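Local coordinates for protein 11S globulin (Wrightia tinctoria, PDB 5WXU) that probably serves as a hexameric seed storage protein and binds the plant hormone auxin (indole-3-acetic acid), at residues Trp68-Arg73 with Gly79-Arg84. Numbering follows the deposited sequence.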
ATOM      1  N   TRP B  68     -25.948  22.035 -16.256  1.00 22.62           N
ATOM      2  CA  TRP B  68     -26.997  21.002 -16.327  1.00 22.94           C
ATOM      3  C   TRP B  68     -27.705  21.019 -15.013  1.00 23.17           C
ATOM      4  O   TRP B  68     -27.105  21.327 -13.941  1.00 22.25           O
ATOM      5  CB  TRP B  68     -26.431  19.598 -16.606  1.00 21.22           C
ATOM      6  CG  TRP B  68     -26.130  19.291 -18.071  1.00 20.90           C
ATOM      7  CD1 TRP B  68     -26.903  18.546 -18.823  1.00 22.27           C
ATOM      8  CD2 TRP B  68     -25.050  19.766 -18.929  1.00 20.41           C
ATOM      9  NE1 TRP B  68     -26.421  18.476 -20.086  1.00 23.53           N
ATOM     10  CE2 TRP B  68     -25.272  19.205 -20.192  1.00 21.61           C
ATOM     11  CE3 TRP B  68     -23.896  20.573 -18.739  1.00 21.01           C
ATOM     12  CZ2 TRP B  68     -24.435  19.426 -21.279  1.00 20.43           C
ATOM     13  CZ3 TRP B  68     -23.041  20.762 -19.817  1.00 23.35           C
ATOM     14  CH2 TRP B  68     -23.309  20.186 -21.076  1.00 21.73           C
ATOM     15  N   ASP B  69     -29.000  20.709 -15.052  1.00 25.09           N
ATOM     16  CA  ASP B  69     -29.816  20.785 -13.839  1.00 24.52           C
ATOM     17  C   ASP B  69     -29.287  19.770 -12.789  1.00 24.47           C
ATOM     18  O   ASP B  69     -29.435  18.581 -12.967  1.00 25.06           O
ATOM     19  CB  ASP B  69     -31.256  20.419 -14.162  1.00 26.67           C
ATOM     20  CG  ASP B  69     -32.208  20.670 -13.028  1.00 26.75           C
ATOM     21  OD1 ASP B  69     -31.810  20.793 -11.826  1.00 31.78           O
ATOM     22  OD2 ASP B  69     -33.400  20.672 -13.329  1.00 37.01           O
ATOM     23  N   PRO B  70     -28.774  20.264 -11.637  1.00 27.73           N
ATOM     24  CA  PRO B  70     -28.173  19.411 -10.597  1.00 28.85           C
ATOM     25  C   PRO B  70     -29.171  18.579  -9.860  1.00 29.03           C
ATOM     26  O   PRO B  70     -28.777  17.561  -9.269  1.00 33.31           O
ATOM     27  CB  PRO B  70     -27.477  20.394  -9.648  1.00 29.27           C
ATOM     28  CG  PRO B  70     -28.060  21.685  -9.910  1.00 30.13           C
ATOM     29  CD  PRO B  70     -28.758  21.683 -11.240  1.00 30.26           C
ATOM     30  N   THR B  71     -30.444  18.927 -10.034  1.00 27.57           N
ATOM     31  CA  THR B  71     -31.580  18.196  -9.465  1.00 26.74           C
ATOM     32  C   THR B  71     -32.224  17.182 -10.368  1.00 27.06           C
ATOM     33  O   THR B  71     -33.176  16.458  -9.927  1.00 25.06           O
ATOM     34  CB  THR B  71     -32.687  19.161  -8.971  1.00 31.81           C
ATOM     35  OG1 THR B  71     -33.413  19.706 -10.077  1.00 34.46           O
ATOM     36  CG2 THR B  71     -32.050  20.291  -8.119  1.00 32.26           C
ATOM     37  N   SER B  72     -31.703  17.006 -11.583  1.00 23.40           N
ATOM     38  CA  SER B  72     -32.236  15.944 -12.364  1.00 23.30           C
ATOM     39  C   SER B  72     -31.943  14.601 -11.686  1.00 24.57           C
ATOM     40  O   SER B  72     -30.900  14.408 -11.050  1.00 24.74           O
ATOM     41  CB  SER B  72     -31.728  15.952 -13.790  1.00 24.54           C
ATOM     42  OG  SER B  72     -30.449  15.463 -13.838  1.00 27.45           O
ATOM     43  N   ARG B  73     -32.880  13.697 -11.797  1.00 21.52           N
ATOM     44  CA  ARG B  73     -32.699  12.376 -11.206  1.00 25.72           C
ATOM     45  C   ARG B  73     -31.397  11.678 -11.703  1.00 22.76           C
ATOM     46  O   ARG B  73     -30.677  11.079 -10.891  1.00 24.00           O
ATOM     47  CB  ARG B  73     -33.927  11.489 -11.441  1.00 30.51           C
ATOM     48  CG  ARG B  73     -34.982  11.649 -10.361  1.00 35.69           C
ATOM     49  CD  ARG B  73     -36.100  10.638 -10.475  1.00 42.50           C
ATOM     50  NE  ARG B  73     -35.791   9.247 -10.072  1.00 46.36           N
ATOM     51  CZ  ARG B  73     -35.537   8.811  -8.832  1.00 49.61           C
ATOM     52  NH1 ARG B  73     -35.489   9.642  -7.804  1.00 58.92           N
ATOM     53  NH2 ARG B  73     -35.307   7.526  -8.605  1.00 43.34           N
ATOM     54  N   GLY B  79     -24.279  11.373  -8.813  1.00 17.41           N
ATOM     55  CA  GLY B  79     -23.518  12.095  -7.849  1.00 18.30           C
ATOM     56  C   GLY B  79     -22.644  13.165  -8.482  1.00 17.44           C
ATOM     57  O   GLY B  79     -21.545  13.409  -8.026  1.00 17.34           O
ATOM     58  N   ILE B  80     -23.109  13.756  -9.583  1.00 15.39           N
ATOM     59  CA  ILE B  80     -22.249  14.674 -10.322  1.00 18.10           C
ATOM     60  C   ILE B  80     -22.913  15.998 -10.606  1.00 18.75           C
ATOM     61  O   ILE B  80     -24.165  16.061 -10.607  1.00 20.62           O
ATOM     62  CB  ILE B  80     -21.701  14.054 -11.649  1.00 18.83           C
ATOM     63  CG1 ILE B  80     -22.789  13.686 -12.633  1.00 20.35           C
ATOM     64  CG2 ILE B  80     -20.729  12.881 -11.444  1.00 18.93           C
ATOM     65  CD1 ILE B  80     -22.813  14.749 -13.744  1.00 20.95           C
ATOM     66  N   ASP B  81     -22.080  17.011 -10.849  1.00 18.09           N
ATOM     67  CA  ASP B  81     -22.496  18.239 -11.568  1.00 21.56           C
ATOM     68  C   ASP B  81     -21.786  18.291 -12.887  1.00 20.20           C
ATOM     69  O   ASP B  81     -20.642  17.807 -13.034  1.00 20.19           O
ATOM     70  CB  ASP B  81     -22.243  19.494 -10.767  1.00 25.64           C
ATOM     71  CG  ASP B  81     -23.398  19.776  -9.818  1.00 36.06           C
ATOM     72  OD1 ASP B  81     -24.569  19.432 -10.142  1.00 46.55           O
ATOM     73  OD2 ASP B  81     -23.152  20.279  -8.733  1.00 40.32           O
ATOM     74  N   ALA B  82     -22.452  18.892 -13.883  1.00 19.43           N
ATOM     75  CA  ALA B  82     -21.880  19.094 -15.173  1.00 18.35           C
ATOM     76  C   ALA B  82     -22.065  20.557 -15.620  1.00 20.87           C
ATOM     77  O   ALA B  82     -23.146  21.169 -15.448  1.00 20.81           O
ATOM     78  CB  ALA B  82     -22.495  18.131 -16.167  1.00 18.35           C
ATOM     79  N   THR B  83     -20.972  21.136 -16.070  1.00 21.18           N
ATOM     80  CA  THR B  83     -20.911  22.514 -16.554  1.00 20.98           C
ATOM     81  C   THR B  83     -20.157  22.618 -17.847  1.00 19.42           C
ATOM     82  O   THR B  83     -19.139  21.959 -18.050  1.00 19.75           O
ATOM     83  CB  THR B  83     -20.194  23.417 -15.560  1.00 24.53           C
ATOM     84  OG1 THR B  83     -20.707  23.184 -14.256  1.00 23.56           O
ATOM     85  CG2 THR B  83     -20.401  24.926 -15.884  1.00 25.46           C
ATOM     86  N   ARG B  84     -20.641  23.493 -18.744  1.00 21.16           N
ATOM     87  CA  ARG B  84     -19.925  23.784 -20.023  1.00 18.43           C
ATOM     88  C   ARG B  84     -19.487  25.232 -19.970  1.00 20.69           C
ATOM     89  O   ARG B  84     -20.344  26.152 -20.053  1.00 21.60           O
ATOM     90  CB  ARG B  84     -20.767  23.469 -21.263  1.00 19.47           C
ATOM     91  CG  ARG B  84     -20.071  23.732 -22.566  1.00 22.01           C
ATOM     92  CD  ARG B  84     -20.753  23.021 -23.734  1.00 26.56           C
ATOM     93  NE  ARG B  84     -22.113  23.487 -23.964  1.00 26.86           N
ATOM     94  CZ  ARG B  84     -23.154  22.790 -24.441  1.00 30.87           C
ATOM     95  NH1 ARG B  84     -23.120  21.455 -24.702  1.00 30.35           N
ATOM     96  NH2 ARG B  84     -24.321  23.462 -24.667  1.00 31.92           N
TER
HETATM   97  O   HOH W   1     -24.863  20.312 -12.711  1.00 22.14           O
HETATM   98  O   HOH W   2     -26.241  16.902  -8.485  1.00 37.69           O
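One water is gripped by Asp81 OD1 at 2.7 Å, by Trp68 O and by Ala82 N, from which it accepts at 3.0 Å, and so ties the start of 68-73 to strand 80-84. Next to it, Trp68 N donates to Ala82 O at 3.0 Å, nearly straight at 170°. A second water links Pro70 O to Ile80 O, where Pro70 CB also lies against Asp81 OD1 at 3.1 Å.

The indole of Trp68, its CG turned beside the backbone N (chi1 -82°), lies along the strand: CE3 packs 3.8 Å from Ala82 CB, and CZ3 the same distance from Arg84 CB. The Arg84 chain bends at chi3 and brings one guanidinium face over Trp68 CH2, the two planes 76° apart, while Glu66 and Tyr357 hold its polar end. Trp68 NE1 donates to Leu52 O. A leucine in place of Trp68 would probably leave Leu52 O without this partner and open a gap beside Ala82 and Arg84.

Around the Asx turn at Asp69 the chain enters helix 73-78, then returns as strand 80-87, between strands 63-67 and 178-185; Leu75 of that helix, Leu181 of strand 178-185 and Leu385 from strand 385-388 of the second cupin region also touch the indole.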